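Local coordinates for protein D-lactate dehydrogenase (Fermentative) (Pseudomonas aeruginosa, PDB 6ABJ) that catalyses the NAD-dependent interconversion of D-lactate and pyruvate, as a tetrameric member of the D-isomer specific 2-hydroxyacid dehydrogenase family, at residues F61-F67 against T85-R91; T227-A233 against A252-A258; E279-F284 against V308-Q312. All blocks are in the same frame, centred on the assembly; numbering follows the deposited sequence.

Interaction 1. Residues F61-F67 against T85-R91; sequences FEVVCAF and TRLVALR
F67 and R91 meet where the two parallel strands 63-66 and 87-90 end. Their side chains cross at about a right angle. CB of F67 lies over one face of the R91 guanidinium, offset toward its rim, 3.8 Å from NH2 of R91. Ring and guanidinium planes are only 17° apart. With CG between its backbone N and carbonyl carbon (chi1 52°) and an extended chain to NE, the arginine runs beside C65; its NH1 makes a weak hydrogen bond to SG of C65 (3.7 Å). The stronger partner of this guanidinium is the carbonyl of F22.

V63, C65, L87 and A89 share one face of the sheet. V63 and L87 lie side by side there, with CG1 of V63 4.1 Å from CD2 of L87. V64, V88, A66 and L90 fill the other face. At the N-terminal ends, OG1 of T85 donates to O of F61 (2.8 Å), in the carbonyl plane. E62 and R86 lie alongside each other and form a salt bridge, although its modelled length is doubtful. O of E62 takes two backbone donors, N of R86 and N of L87. Further bonds alternate, such as A89 N to V64 O (2.8 Å) and A66 N to A89 O (2.9 Å). The strands are joined by helix 74-82, which makes this a beta-alpha-beta crossover in a five-stranded parallel sheet.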
ATOM      1  N   PHE B  61     -33.695 -27.720   5.264  1.00 55.87           N
ATOM      2  CA  PHE B  61     -33.055 -27.710   3.954  1.00 52.13           C
ATOM      3  C   PHE B  61     -32.456 -29.070   3.704  1.00 50.44           C
ATOM      4  O   PHE B  61     -31.689 -29.625   4.538  1.00 48.17           O
ATOM      5  CB  PHE B  61     -31.935 -26.634   3.861  1.00 52.87           C
ATOM      6  CG  PHE B  61     -32.434 -25.230   3.679  1.00 50.96           C
ATOM      7  CD1 PHE B  61     -32.605 -24.724   2.399  1.00 51.60           C
ATOM      8  CD2 PHE B  61     -32.728 -24.415   4.768  1.00 53.24           C
ATOM      9  CE1 PHE B  61     -33.044 -23.425   2.180  1.00 51.45           C
ATOM     10  CE2 PHE B  61     -33.156 -23.102   4.568  1.00 53.88           C
ATOM     11  CZ  PHE B  61     -33.314 -22.613   3.262  1.00 52.48           C
ATOM     12  N   GLU B  62     -32.789 -29.611   2.540  1.00 50.44           N
ATOM     13  CA  GLU B  62     -32.385 -30.954   2.202  1.00 53.79           C
ATOM     14  C   GLU B  62     -30.926 -31.055   1.857  1.00 49.27           C
ATOM     15  O   GLU B  62     -30.276 -32.104   2.084  1.00 44.84           O
ATOM     16  CB  GLU B  62     -33.188 -31.441   1.007  1.00 58.76           C
ATOM     17  CG  GLU B  62     -33.357 -32.924   1.092  1.00 62.49           C
ATOM     18  CD  GLU B  62     -34.464 -33.461   0.229  1.00 65.04           C
ATOM     19  OE1 GLU B  62     -35.352 -32.679  -0.202  1.00 65.68           O
ATOM     20  OE2 GLU B  62     -34.407 -34.673  -0.010  1.00 62.39           O
ATOM     21  N   VAL B  63     -30.415 -29.950   1.298  1.00 45.74           N
ATOM     22  CA  VAL B  63     -29.030 -29.931   0.865  1.00 42.99           C
ATOM     23  C   VAL B  63     -28.363 -28.683   1.386  1.00 42.44           C
ATOM     24  O   VAL B  63     -28.969 -27.597   1.375  1.00 43.41           O
ATOM     25  CB  VAL B  63     -28.890 -29.984  -0.661  1.00 42.77           C
ATOM     26  CG1 VAL B  63     -27.400 -29.951  -1.060  1.00 40.61           C
ATOM     27  CG2 VAL B  63     -29.572 -31.240  -1.189  1.00 43.89           C
ATOM     28  N   VAL B  64     -27.162 -28.877   1.918  1.00 40.62           N
ATOM     29  CA  VAL B  64     -26.337 -27.739   2.358  1.00 41.79           C
ATOM     30  C   VAL B  64     -25.064 -27.766   1.556  1.00 38.71           C
ATOM     31  O   VAL B  64     -24.460 -28.833   1.349  1.00 39.92           O
ATOM     32  CB  VAL B  64     -26.128 -27.663   3.900  1.00 45.09           C
ATOM     33  CG1 VAL B  64     -27.465 -27.638   4.620  1.00 47.83           C
ATOM     34  CG2 VAL B  64     -25.265 -28.779   4.425  1.00 47.02           C
ATOM     35  N   CYS B  65     -24.677 -26.587   1.046  1.00 42.29           N
ATOM     36  CA  CYS B  65     -23.493 -26.493   0.211  1.00 39.10           C
ATOM     37  C   CYS B  65     -22.411 -25.715   0.981  1.00 37.96           C
ATOM     38  O   CYS B  65     -22.649 -24.582   1.375  1.00 36.14           O
ATOM     39  CB  CYS B  65     -23.798 -25.830  -1.148  1.00 38.94           C
ATOM     40  SG  CYS B  65     -22.269 -25.661  -2.140  1.00 39.12           S
ATOM     41  N   ALA B  66     -21.274 -26.353   1.227  1.00 38.99           N
ATOM     42  CA  ALA B  66     -20.250 -25.818   2.129  1.00 37.92           C
ATOM     43  C   ALA B  66     -18.932 -25.640   1.405  1.00 39.07           C
ATOM     44  O   ALA B  66     -18.646 -26.311   0.431  1.00 33.77           O
ATOM     45  CB  ALA B  66     -20.009 -26.735   3.326  1.00 39.11           C
ATOM     46  N   PHE B  67     -18.111 -24.735   1.929  1.00 37.98           N
ATOM     47  CA  PHE B  67     -16.804 -24.548   1.409  1.00 36.89           C
ATOM     48  C   PHE B  67     -15.866 -25.002   2.493  1.00 39.42           C
ATOM     49  O   PHE B  67     -16.294 -25.353   3.591  1.00 38.40           O
ATOM     50  CB  PHE B  67     -16.599 -23.025   1.067  1.00 36.21           C
ATOM     51  CG  PHE B  67     -15.383 -22.766   0.233  1.00 34.71           C
ATOM     52  CD1 PHE B  67     -15.065 -23.571  -0.844  1.00 31.69           C
ATOM     53  CD2 PHE B  67     -14.556 -21.699   0.508  1.00 39.53           C
ATOM     54  CE1 PHE B  67     -13.929 -23.366  -1.601  1.00 34.58           C
ATOM     55  CE2 PHE B  67     -13.407 -21.478  -0.252  1.00 36.12           C
ATOM     56  CZ  PHE B  67     -13.116 -22.281  -1.330  1.00 33.69           C
ATOM     57  N   THR B  85     -31.390 -32.212   7.140  1.00 53.38           N
ATOM     58  CA  THR B  85     -30.500 -32.083   6.000  1.00 50.12           C
ATOM     59  C   THR B  85     -30.092 -33.459   5.573  1.00 44.73           C
ATOM     60  O   THR B  85     -29.774 -34.298   6.423  1.00 46.24           O
ATOM     61  CB  THR B  85     -29.295 -31.194   6.345  1.00 48.06           C
ATOM     62  OG1 THR B  85     -29.771 -29.872   6.591  1.00 51.17           O
ATOM     63  CG2 THR B  85     -28.293 -31.200   5.230  1.00 47.12           C
ATOM     64  N   ARG B  86     -30.140 -33.743   4.272  1.00 44.85           N
ATOM     65  CA  ARG B  86     -29.884 -35.120   3.806  1.00 42.09           C
ATOM     66  C   ARG B  86     -28.640 -35.263   2.948  1.00 38.75           C
ATOM     67  O   ARG B  86     -28.172 -36.371   2.738  1.00 32.15           O
ATOM     68  CB  ARG B  86     -31.105 -35.709   3.056  1.00 46.65           C
ATOM     69  CG  ARG B  86     -32.380 -35.899   3.896  1.00 51.82           C
ATOM     70  CD  ARG B  86     -33.552 -36.362   2.997  1.00 57.74           C
ATOM     71  NE  ARG B  86     -33.244 -37.610   2.249  1.00 61.02           N
ATOM     72  CZ  ARG B  86     -33.616 -37.877   0.983  1.00 60.23           C
ATOM     73  NH1 ARG B  86     -34.379 -37.041   0.271  1.00 57.45           N
ATOM     74  NH2 ARG B  86     -33.225 -39.009   0.415  1.00 61.11           N
ATOM     75  N   LEU B  87     -28.046 -34.141   2.512  1.00 37.23           N
ATOM     76  CA  LEU B  87     -26.817 -34.180   1.742  1.00 35.35           C
ATOM     77  C   LEU B  87     -25.951 -32.916   2.044  1.00 33.92           C
ATOM     78  O   LEU B  87     -26.474 -31.816   2.127  1.00 36.23           O
ATOM     79  CB  LEU B  87     -27.129 -34.247   0.245  1.00 34.52           C
ATOM     80  CG  LEU B  87     -25.953 -34.133  -0.724  1.00 32.98           C
ATOM     81  CD1 LEU B  87     -25.045 -35.350  -0.792  1.00 33.21           C
ATOM     82  CD2 LEU B  87     -26.509 -33.819  -2.090  1.00 33.76           C
ATOM     83  N   VAL B  88     -24.646 -33.147   2.182  1.00 34.37           N
ATOM     84  CA  VAL B  88     -23.667 -32.078   2.280  1.00 34.76           C
ATOM     85  C   VAL B  88     -22.900 -32.060   0.965  1.00 31.69           C
ATOM     86  O   VAL B  88     -22.238 -33.020   0.637  1.00 35.07           O
ATOM     87  CB  VAL B  88     -22.657 -32.398   3.421  1.00 37.30           C
ATOM     88  CG1 VAL B  88     -21.527 -31.347   3.469  1.00 36.13           C
ATOM     89  CG2 VAL B  88     -23.371 -32.472   4.764  1.00 38.61           C
ATOM     90  N   ALA B  89     -23.034 -30.983   0.200  1.00 32.96           N
ATOM     91  CA  ALA B  89     -22.324 -30.822  -1.069  1.00 30.89           C
ATOM     92  C   ALA B  89     -21.194 -29.816  -0.822  1.00 32.16           C
ATOM     93  O   ALA B  89     -21.484 -28.653  -0.472  1.00 32.56           O
ATOM     94  CB  ALA B  89     -23.225 -30.261  -2.140  1.00 29.68           C
ATOM     95  N   LEU B  90     -19.945 -30.240  -1.038  1.00 33.74           N
ATOM     96  CA  LEU B  90     -18.761 -29.328  -0.856  1.00 32.63           C
ATOM     97  C   LEU B  90     -18.467 -28.744  -2.208  1.00 31.79           C
ATOM     98  O   LEU B  90     -18.225 -29.482  -3.201  1.00 28.49           O
ATOM     99  CB  LEU B  90     -17.550 -30.060  -0.375  1.00 33.91           C
ATOM    100  CG  LEU B  90     -17.725 -31.034   0.768  1.00 39.27           C
ATOM    101  CD1 LEU B  90     -16.457 -31.808   0.994  1.00 42.59           C
ATOM    102  CD2 LEU B  90     -18.131 -30.282   2.010  1.00 42.52           C
ATOM    103  N   ARG B  91     -18.496 -27.412  -2.304  1.00 33.14           N
ATOM    104  CA  ARG B  91     -18.110 -26.732  -3.545  1.00 32.08           C
ATOM    105  C   ARG B  91     -16.576 -26.532  -3.550  1.00 33.70           C
ATOM    106  O   ARG B  91     -16.071 -25.438  -3.820  1.00 38.24           O
ATOM    107  CB  ARG B  91     -18.832 -25.393  -3.745  1.00 33.05           C
ATOM    108  CG  ARG B  91     -18.753 -24.410  -2.585  1.00 36.07           C
ATOM    109  CD  ARG B  91     -19.566 -23.153  -2.877  1.00 34.79           C
ATOM    110  NE  ARG B  91     -19.320 -22.068  -1.924  1.00 36.97           N
ATOM    111  CZ  ARG B  91     -19.904 -21.953  -0.734  1.00 38.65           C
ATOM    112  NH1 ARG B  91     -20.776 -22.863  -0.320  1.00 36.43           N
ATOM    113  NH2 ARG B  91     -19.611 -20.921   0.048  1.00 37.94           N
TER

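Interaction 2. Residues T227-A233 against A252-A258; sequences TRHLIDA and ALVNAAA
H229 and N255 are brought face to face by their first torsions. CG of H229 stands opposite its own carbonyl carbon (chi1 -70°). CG of N255 trails away from its backbone N (chi1 -171°), which places the amide over the imidazole. The two planes are 8° apart and stacked. CB of N255 sits over the ring face in a CH-pi contact, 4.0 Å from the centroid of the H229 ring. The guanidinium of R228 reaches the opposite face, near its rim. In the ring plane, O of A252 comes to the edge, 3.2 Å from CD2 of H229.

The contact joins the loop after strand 216-219 to the turn before helix 256-265, in the NAD-binding Rossmann-type domain. The backbones are stitched together by three nearly straight bonds. N of H229 donates to O of A252 (2.7 Å). N of I231 donates to O of L253 (2.9 Å), and N of N255 donates to O of I231 (2.9 Å). A type II turn from T227 to L230 presents the first of these donors. I231 and V254 form a single bridge, where CB of I231 and CG2 of V254 are tight at 3.4 Å. Further on, CB of A233 meets CB of A258 (4.0 Å), near the starts of helices 233-238 and 256-265. D232 N-caps the first of them.

NE2 of H229 donates to E277, which also forms a salt bridge with R228. Stacking and the bond to E277 limit the turning of the ring. The shared carboxylate ties the stacked groups together and would probably favour a protonated imidazole.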
ATOM      1  N   THR B 227       4.523 -37.385  -0.134  1.00 53.20           N
ATOM      2  CA  THR B 227       4.807 -36.003  -0.600  1.00 51.23           C
ATOM      3  C   THR B 227       4.582 -34.960   0.482  1.00 54.81           C
ATOM      4  O   THR B 227       4.754 -33.763   0.235  1.00 51.99           O
ATOM      5  CB  THR B 227       3.944 -35.658  -1.781  1.00 44.89           C
ATOM      6  OG1 THR B 227       2.571 -35.802  -1.419  1.00 51.53           O
ATOM      7  CG2 THR B 227       4.244 -36.591  -2.929  1.00 49.57           C
ATOM      8  N   ARG B 228       4.148 -35.385   1.660  1.00 56.51           N
ATOM      9  CA  ARG B 228       3.953 -34.459   2.742  1.00 53.08           C
ATOM     10  C   ARG B 228       5.308 -33.906   3.111  1.00 48.38           C
ATOM     11  O   ARG B 228       6.258 -34.623   3.310  1.00 43.04           O
ATOM     12  CB  ARG B 228       3.215 -35.073   3.937  1.00 60.63           C
ATOM     13  CG  ARG B 228       3.710 -34.679   5.329  1.00 66.70           C
ATOM     14  CD  ARG B 228       2.788 -35.089   6.440  1.00 71.76           C
ATOM     15  NE  ARG B 228       1.906 -34.002   6.755  1.00 81.92           N
ATOM     16  CZ  ARG B 228       2.120 -33.138   7.733  1.00 91.93           C
ATOM     17  NH1 ARG B 228       3.190 -33.241   8.515  1.00 93.21           N
ATOM     18  NH2 ARG B 228       1.259 -32.165   7.928  1.00 95.52           N
ATOM     19  N   HIS B 229       5.355 -32.594   3.209  1.00 42.01           N
ATOM     20  CA  HIS B 229       6.606 -31.885   3.458  1.00 37.51           C
ATOM     21  C   HIS B 229       7.697 -32.285   2.492  1.00 35.62           C
ATOM     22  O   HIS B 229       8.868 -32.289   2.817  1.00 37.54           O
ATOM     23  CB  HIS B 229       7.022 -31.963   4.909  1.00 38.89           C
ATOM     24  CG  HIS B 229       6.133 -31.165   5.803  1.00 41.88           C
ATOM     25  ND1 HIS B 229       6.429 -30.901   7.117  1.00 46.26           N
ATOM     26  CD2 HIS B 229       4.985 -30.491   5.537  1.00 44.62           C
ATOM     27  CE1 HIS B 229       5.489 -30.125   7.632  1.00 46.09           C
ATOM     28  NE2 HIS B 229       4.588 -29.887   6.693  1.00 42.95           N
ATOM     29  N   LEU B 230       7.307 -32.527   1.247  1.00 39.11           N
ATOM     30  CA  LEU B 230       8.322 -32.836   0.199  1.00 42.86           C
ATOM     31  C   LEU B 230       9.398 -31.771   0.173  1.00 40.79           C
ATOM     32  O   LEU B 230      10.584 -32.069   0.188  1.00 41.10           O
ATOM     33  CB  LEU B 230       7.678 -32.931  -1.166  1.00 46.93           C
ATOM     34  CG  LEU B 230       8.569 -33.433  -2.291  1.00 50.78           C
ATOM     35  CD1 LEU B 230       8.776 -34.925  -2.085  1.00 55.61           C
ATOM     36  CD2 LEU B 230       7.900 -33.188  -3.616  1.00 54.27           C
ATOM     37  N   ILE B 231       8.979 -30.496   0.154  1.00 39.33           N
ATOM     38  CA  ILE B 231       9.982 -29.437   0.257  1.00 39.02           C
ATOM     39  C   ILE B 231      10.183 -29.065   1.731  1.00 41.09           C
ATOM     40  O   ILE B 231       9.387 -28.358   2.305  1.00 46.00           O
ATOM     41  CB  ILE B 231       9.584 -28.175  -0.522  1.00 36.74           C
ATOM     42  CG1 ILE B 231       9.205 -28.490  -1.981  1.00 34.72           C
ATOM     43  CG2 ILE B 231      10.705 -27.164  -0.467  1.00 34.71           C
ATOM     44  CD1 ILE B 231      10.263 -29.156  -2.803  1.00 36.81           C
ATOM     45  N   ASP B 232      11.237 -29.599   2.302  1.00 40.33           N
ATOM     46  CA  ASP B 232      11.537 -29.446   3.699  1.00 44.01           C
ATOM     47  C   ASP B 232      12.891 -28.826   3.674  1.00 38.29           C
ATOM     48  O   ASP B 232      13.370 -28.504   2.616  1.00 40.00           O
ATOM     49  CB  ASP B 232      11.523 -30.820   4.438  1.00 45.52           C
ATOM     50  CG  ASP B 232      12.472 -31.856   3.819  1.00 50.25           C
ATOM     51  OD1 ASP B 232      13.348 -31.494   3.003  1.00 47.68           O
ATOM     52  OD2 ASP B 232      12.347 -33.070   4.199  1.00 51.18           O
ATOM     53  N   ALA B 233      13.541 -28.680   4.806  1.00 39.79           N
ATOM     54  CA  ALA B 233      14.821 -27.981   4.830  1.00 38.21           C
ATOM     55  C   ALA B 233      15.929 -28.604   3.960  1.00 43.82           C
ATOM     56  O   ALA B 233      16.841 -27.902   3.460  1.00 40.67           O
ATOM     57  CB  ALA B 233      15.287 -27.863   6.265  1.00 42.32           C
ATOM     58  N   ALA B 252       0.490 -28.596   2.440  1.00 39.57           N
ATOM     59  CA  ALA B 252       1.346 -29.515   3.190  1.00 42.53           C
ATOM     60  C   ALA B 252       2.485 -30.083   2.352  1.00 38.54           C
ATOM     61  O   ALA B 252       3.272 -30.864   2.862  1.00 40.77           O
ATOM     62  CB  ALA B 252       0.492 -30.661   3.829  1.00 40.20           C
ATOM     63  N   LEU B 253       2.555 -29.755   1.057  1.00 37.70           N
ATOM     64  CA  LEU B 253       3.721 -30.186   0.216  1.00 35.99           C
ATOM     65  C   LEU B 253       4.996 -29.557   0.677  1.00 37.64           C
ATOM     66  O   LEU B 253       6.097 -30.015   0.377  1.00 38.47           O
ATOM     67  CB  LEU B 253       3.481 -29.885  -1.268  1.00 35.29           C
ATOM     68  CG  LEU B 253       2.366 -30.625  -1.976  1.00 39.34           C
ATOM     69  CD1 LEU B 253       2.205 -30.193  -3.423  1.00 39.35           C
ATOM     70  CD2 LEU B 253       2.532 -32.162  -1.944  1.00 40.51           C
ATOM     71  N   VAL B 254       4.876 -28.472   1.450  1.00 39.08           N
ATOM     72  CA  VAL B 254       6.031 -27.746   1.861  1.00 41.09           C
ATOM     73  C   VAL B 254       6.032 -27.535   3.385  1.00 38.43           C
ATOM     74  O   VAL B 254       4.977 -27.463   4.007  1.00 43.55           O
ATOM     75  CB  VAL B 254       6.026 -26.400   1.077  1.00 44.57           C
ATOM     76  CG1 VAL B 254       5.302 -25.335   1.841  1.00 42.69           C
ATOM     77  CG2 VAL B 254       7.432 -25.967   0.844  1.00 48.92           C
ATOM     78  N   ASN B 255       7.211 -27.469   3.961  1.00 35.87           N
ATOM     79  CA  ASN B 255       7.369 -27.125   5.338  1.00 40.71           C
ATOM     80  C   ASN B 255       7.667 -25.649   5.407  1.00 38.14           C
ATOM     81  O   ASN B 255       8.802 -25.222   5.334  1.00 35.23           O
ATOM     82  CB  ASN B 255       8.511 -27.916   6.009  1.00 40.68           C
ATOM     83  CG  ASN B 255       8.556 -27.721   7.509  1.00 46.98           C
ATOM     84  OD1 ASN B 255       7.736 -26.994   8.095  1.00 51.32           O
ATOM     85  ND2 ASN B 255       9.562 -28.307   8.139  1.00 47.19           N
ATOM     86  N   ALA B 256       6.611 -24.888   5.605  1.00 39.91           N
ATOM     87  CA  ALA B 256       6.699 -23.430   5.513  1.00 40.71           C
ATOM     88  C   ALA B 256       7.713 -22.851   6.439  1.00 42.18           C
ATOM     89  O   ALA B 256       8.456 -21.919   6.109  1.00 41.45           O
ATOM     90  CB  ALA B 256       5.332 -22.829   5.773  1.00 40.15           C
ATOM     91  N   ALA B 257       7.819 -23.449   7.618  1.00 43.89           N
ATOM     92  CA  ALA B 257       8.793 -23.025   8.565  1.00 40.01           C
ATOM     93  C   ALA B 257      10.195 -23.026   8.010  1.00 36.18           C
ATOM     94  O   ALA B 257      10.946 -22.162   8.336  1.00 33.29           O
ATOM     95  CB  ALA B 257       8.701 -23.893   9.859  1.00 43.55           C
ATOM     96  N   ALA B 258      10.572 -24.044   7.230  1.00 35.35           N
ATOM     97  CA  ALA B 258      11.927 -24.137   6.610  1.00 33.02           C
ATOM     98  C   ALA B 258      12.191 -23.105   5.465  1.00 32.56           C
ATOM     99  O   ALA B 258      13.317 -22.736   5.153  1.00 32.38           O
ATOM    100  CB  ALA B 258      12.081 -25.545   6.003  1.00 35.41           C
TER

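Interaction 3. Residues E279-F284 against V308-Q312; sequences EADIFF and VTAHQ
E279 and H311 form a histidine-carboxylate pair in a pocket beside the NADH site of the Rossmann-type domain. H311 lies close to the NADH-binding residues D274 and F314. A bound acetate ion, probably from the crystallisation liquor, sits about 4 Å from its side chain. Segment 308-312 leaves strand 306-308, the outermost strand of the seven-stranded parallel sheet within this chain, and A310 is the centre of an inverse gamma turn.

F283 packs against this turn. CA of A310 lies over one ring face, 3.8 Å from the centroid of the F283 ring, in a CH-pi contact. CB of E279 lies over the opposite face, so the ring is sandwiched. CB of A310 also touches CG of F283 (3.9 Å). CZ of F283 reaches CG1 of V308 (4.1 Å). F148 of the second subunit packs on F283 and A310 as well, so the subunit interface backs this cluster.

F284 runs alongside H311 and points the same way. Its CZ is 3.7 Å from CB of H311, and its CE1 is 3.5 Å from O of A310.

The first torsion of H311 (chi1 -157°) swings the imidazole away from its backbone N and toward E279. The other oxygen of E279 is held by the backbone N of Y276, which limits rotation of the carboxylate. ND1 of H311 donates to OE2 of E279 at 2.6 Å, nearly straight. OE2 of E279 accepts through its syn lone pair, in the plane of the imidazole; the carboxylate and ring planes stand 89° apart.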
ATOM      1  N   GLU B 279      -4.256 -23.342   5.845  1.00 58.05           N
ATOM      2  CA  GLU B 279      -5.146 -22.409   5.155  1.00 52.11           C
ATOM      3  C   GLU B 279      -6.664 -22.388   5.471  1.00 52.40           C
ATOM      4  O   GLU B 279      -7.265 -21.315   5.505  1.00 46.00           O
ATOM      5  CB  GLU B 279      -4.954 -22.505   3.650  1.00 49.00           C
ATOM      6  CG  GLU B 279      -5.595 -23.695   2.992  1.00 47.01           C
ATOM      7  CD  GLU B 279      -5.373 -23.689   1.518  1.00 43.49           C
ATOM      8  OE1 GLU B 279      -4.207 -23.645   1.107  1.00 38.78           O
ATOM      9  OE2 GLU B 279      -6.339 -23.761   0.767  1.00 43.95           O
ATOM     10  N   ALA B 280      -7.318 -23.535   5.684  1.00 48.16           N
ATOM     11  CA  ALA B 280      -8.768 -23.505   5.900  1.00 47.05           C
ATOM     12  C   ALA B 280      -9.164 -22.672   7.141  1.00 48.27           C
ATOM     13  O   ALA B 280     -10.243 -22.052   7.162  1.00 49.94           O
ATOM     14  CB  ALA B 280      -9.327 -24.930   5.952  1.00 52.30           C
ATOM     15  N   ASP B 281      -8.268 -22.586   8.123  1.00 44.67           N
ATOM     16  CA  ASP B 281      -8.434 -21.701   9.280  1.00 51.57           C
ATOM     17  C   ASP B 281      -8.063 -20.219   9.068  1.00 52.12           C
ATOM     18  O   ASP B 281      -8.270 -19.403   9.964  1.00 51.30           O
ATOM     19  CB  ASP B 281      -7.513 -22.175  10.409  1.00 59.79           C
ATOM     20  CG  ASP B 281      -8.041 -23.404  11.111  1.00 67.88           C
ATOM     21  OD1 ASP B 281      -9.223 -23.341  11.528  1.00 73.88           O
ATOM     22  OD2 ASP B 281      -7.284 -24.401  11.256  1.00 69.24           O
ATOM     23  N   ILE B 282      -7.485 -19.881   7.918  1.00 45.86           N
ATOM     24  CA  ILE B 282      -6.839 -18.561   7.719  1.00 45.23           C
ATOM     25  C   ILE B 282      -7.430 -17.871   6.502  1.00 40.54           C
ATOM     26  O   ILE B 282      -7.843 -16.744   6.573  1.00 42.80           O
ATOM     27  CB  ILE B 282      -5.316 -18.688   7.448  1.00 48.04           C
ATOM     28  CG1 ILE B 282      -4.595 -19.506   8.529  1.00 54.35           C
ATOM     29  CG2 ILE B 282      -4.672 -17.293   7.303  1.00 47.19           C
ATOM     30  CD1 ILE B 282      -4.412 -18.805   9.847  1.00 55.65           C
ATOM     31  N   PHE B 283      -7.401 -18.577   5.386  1.00 37.29           N
ATOM     32  CA  PHE B 283      -7.821 -18.058   4.140  1.00 38.59           C
ATOM     33  C   PHE B 283      -9.331 -17.847   4.021  1.00 40.60           C
ATOM     34  O   PHE B 283     -10.111 -18.255   4.855  1.00 41.03           O
ATOM     35  CB  PHE B 283      -7.356 -18.976   3.039  1.00 37.06           C
ATOM     36  CG  PHE B 283      -5.846 -18.953   2.732  1.00 35.80           C
ATOM     37  CD1 PHE B 283      -4.928 -18.171   3.415  1.00 35.40           C
ATOM     38  CD2 PHE B 283      -5.385 -19.702   1.648  1.00 33.54           C
ATOM     39  CE1 PHE B 283      -3.573 -18.206   3.039  1.00 35.15           C
ATOM     40  CE2 PHE B 283      -4.066 -19.757   1.302  1.00 35.38           C
ATOM     41  CZ  PHE B 283      -3.163 -18.969   1.959  1.00 34.30           C
ATOM     42  N   PHE B 284      -9.694 -17.139   2.965  1.00 41.03           N
ATOM     43  CA  PHE B 284     -11.054 -16.862   2.572  1.00 42.83           C
ATOM     44  C   PHE B 284     -11.776 -15.949   3.501  1.00 43.28           C
ATOM     45  O   PHE B 284     -12.987 -15.925   3.492  1.00 47.74           O
ATOM     46  CB  PHE B 284     -11.850 -18.184   2.445  1.00 44.18           C
ATOM     47  CG  PHE B 284     -11.095 -19.266   1.749  1.00 39.22           C
ATOM     48  CD1 PHE B 284     -10.797 -19.127   0.412  1.00 40.40           C
ATOM     49  CD2 PHE B 284     -10.636 -20.377   2.441  1.00 37.86           C
ATOM     50  CE1 PHE B 284     -10.071 -20.092  -0.230  1.00 39.00           C
ATOM     51  CE2 PHE B 284      -9.907 -21.349   1.813  1.00 36.96           C
ATOM     52  CZ  PHE B 284      -9.641 -21.217   0.469  1.00 38.25           C
ATOM     53  N   VAL B 308       1.786 -14.215  -1.833  1.00 23.37           N
ATOM     54  CA  VAL B 308       0.815 -15.213  -1.364  1.00 24.49           C
ATOM     55  C   VAL B 308      -0.537 -14.767  -1.846  1.00 24.06           C
ATOM     56  O   VAL B 308      -0.921 -13.626  -1.653  1.00 24.64           O
ATOM     57  CB  VAL B 308       0.768 -15.310   0.149  1.00 25.39           C
ATOM     58  CG1 VAL B 308      -0.355 -16.304   0.595  1.00 26.00           C
ATOM     59  CG2 VAL B 308       2.121 -15.700   0.677  1.00 24.94           C
ATOM     60  N   THR B 309      -1.229 -15.686  -2.578  1.00 25.00           N
ATOM     61  CA  THR B 309      -2.611 -15.538  -2.902  1.00 24.54           C
ATOM     62  C   THR B 309      -3.404 -16.600  -2.121  1.00 24.98           C
ATOM     63  O   THR B 309      -2.872 -17.663  -1.828  1.00 22.91           O
ATOM     64  CB  THR B 309      -2.860 -15.616  -4.453  1.00 24.94           C
ATOM     65  OG1 THR B 309      -2.281 -16.775  -4.997  1.00 24.84           O
ATOM     66  CG2 THR B 309      -2.206 -14.375  -5.176  1.00 25.75           C
ATOM     67  N   ALA B 310      -4.649 -16.256  -1.782  1.00 27.29           N
ATOM     68  CA  ALA B 310      -5.386 -16.990  -0.764  1.00 29.58           C
ATOM     69  C   ALA B 310      -6.264 -18.081  -1.383  1.00 29.77           C
ATOM     70  O   ALA B 310      -7.510 -17.991  -1.436  1.00 32.71           O
ATOM     71  CB  ALA B 310      -6.145 -16.038   0.159  1.00 29.79           C
ATOM     72  N   HIS B 311      -5.567 -19.059  -1.940  1.00 30.77           N
ATOM     73  CA  HIS B 311      -6.140 -20.159  -2.722  1.00 31.40           C
ATOM     74  C   HIS B 311      -7.099 -19.677  -3.804  1.00 32.21           C
ATOM     75  O   HIS B 311      -8.330 -19.947  -3.795  1.00 33.46           O
ATOM     76  CB  HIS B 311      -6.785 -21.203  -1.833  1.00 35.70           C
ATOM     77  CG  HIS B 311      -6.873 -22.546  -2.497  1.00 36.32           C
ATOM     78  ND1 HIS B 311      -6.758 -23.719  -1.796  1.00 39.89           N
ATOM     79  CD2 HIS B 311      -6.938 -22.891  -3.809  1.00 38.44           C
ATOM     80  CE1 HIS B 311      -6.743 -24.738  -2.647  1.00 42.09           C
ATOM     81  NE2 HIS B 311      -6.869 -24.264  -3.876  1.00 40.47           N
ATOM     82  N   GLN B 312      -6.510 -18.858  -4.673  1.00 28.01           N
ATOM     83  CA  GLN B 312      -7.143 -18.083  -5.706  1.00 25.20           C
ATOM     84  C   GLN B 312      -6.949 -18.694  -7.082  1.00 22.76           C
ATOM     85  O   GLN B 312      -7.495 -18.210  -8.077  1.00 24.91           O
ATOM     86  CB  GLN B 312      -6.480 -16.666  -5.645  1.00 26.44           C
ATOM     87  CG  GLN B 312      -7.197 -15.580  -6.338  1.00 26.05           C
ATOM     88  CD  GLN B 312      -6.432 -14.289  -6.435  1.00 26.62           C
ATOM     89  OE1 GLN B 312      -5.854 -13.814  -5.453  1.00 26.47           O
ATOM     90  NE2 GLN B 312      -6.478 -13.688  -7.601  1.00 26.87           N
TER

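Overall arrangement
The three contacts follow one another along the chain, each closing before the next opens. Interaction 1 lies in the five-stranded parallel sheet. Interactions 2 and 3 lie in the domain of the seven-stranded Rossmann-type sheet, mostly in loops that follow its strands. Their centres are about 17 Å apart and they do not touch. Interaction 1 is about 33 Å from interaction 2 and about 22 Å from interaction 3, centre to centre. Yet interactions 1 and 3 touch, through CE2 of F67 and CD1 of F284 at 3.6 Å. This packing links the two domains next to NADH-binding F314. It is consistent with a cofactor and substrate cleft formed between them.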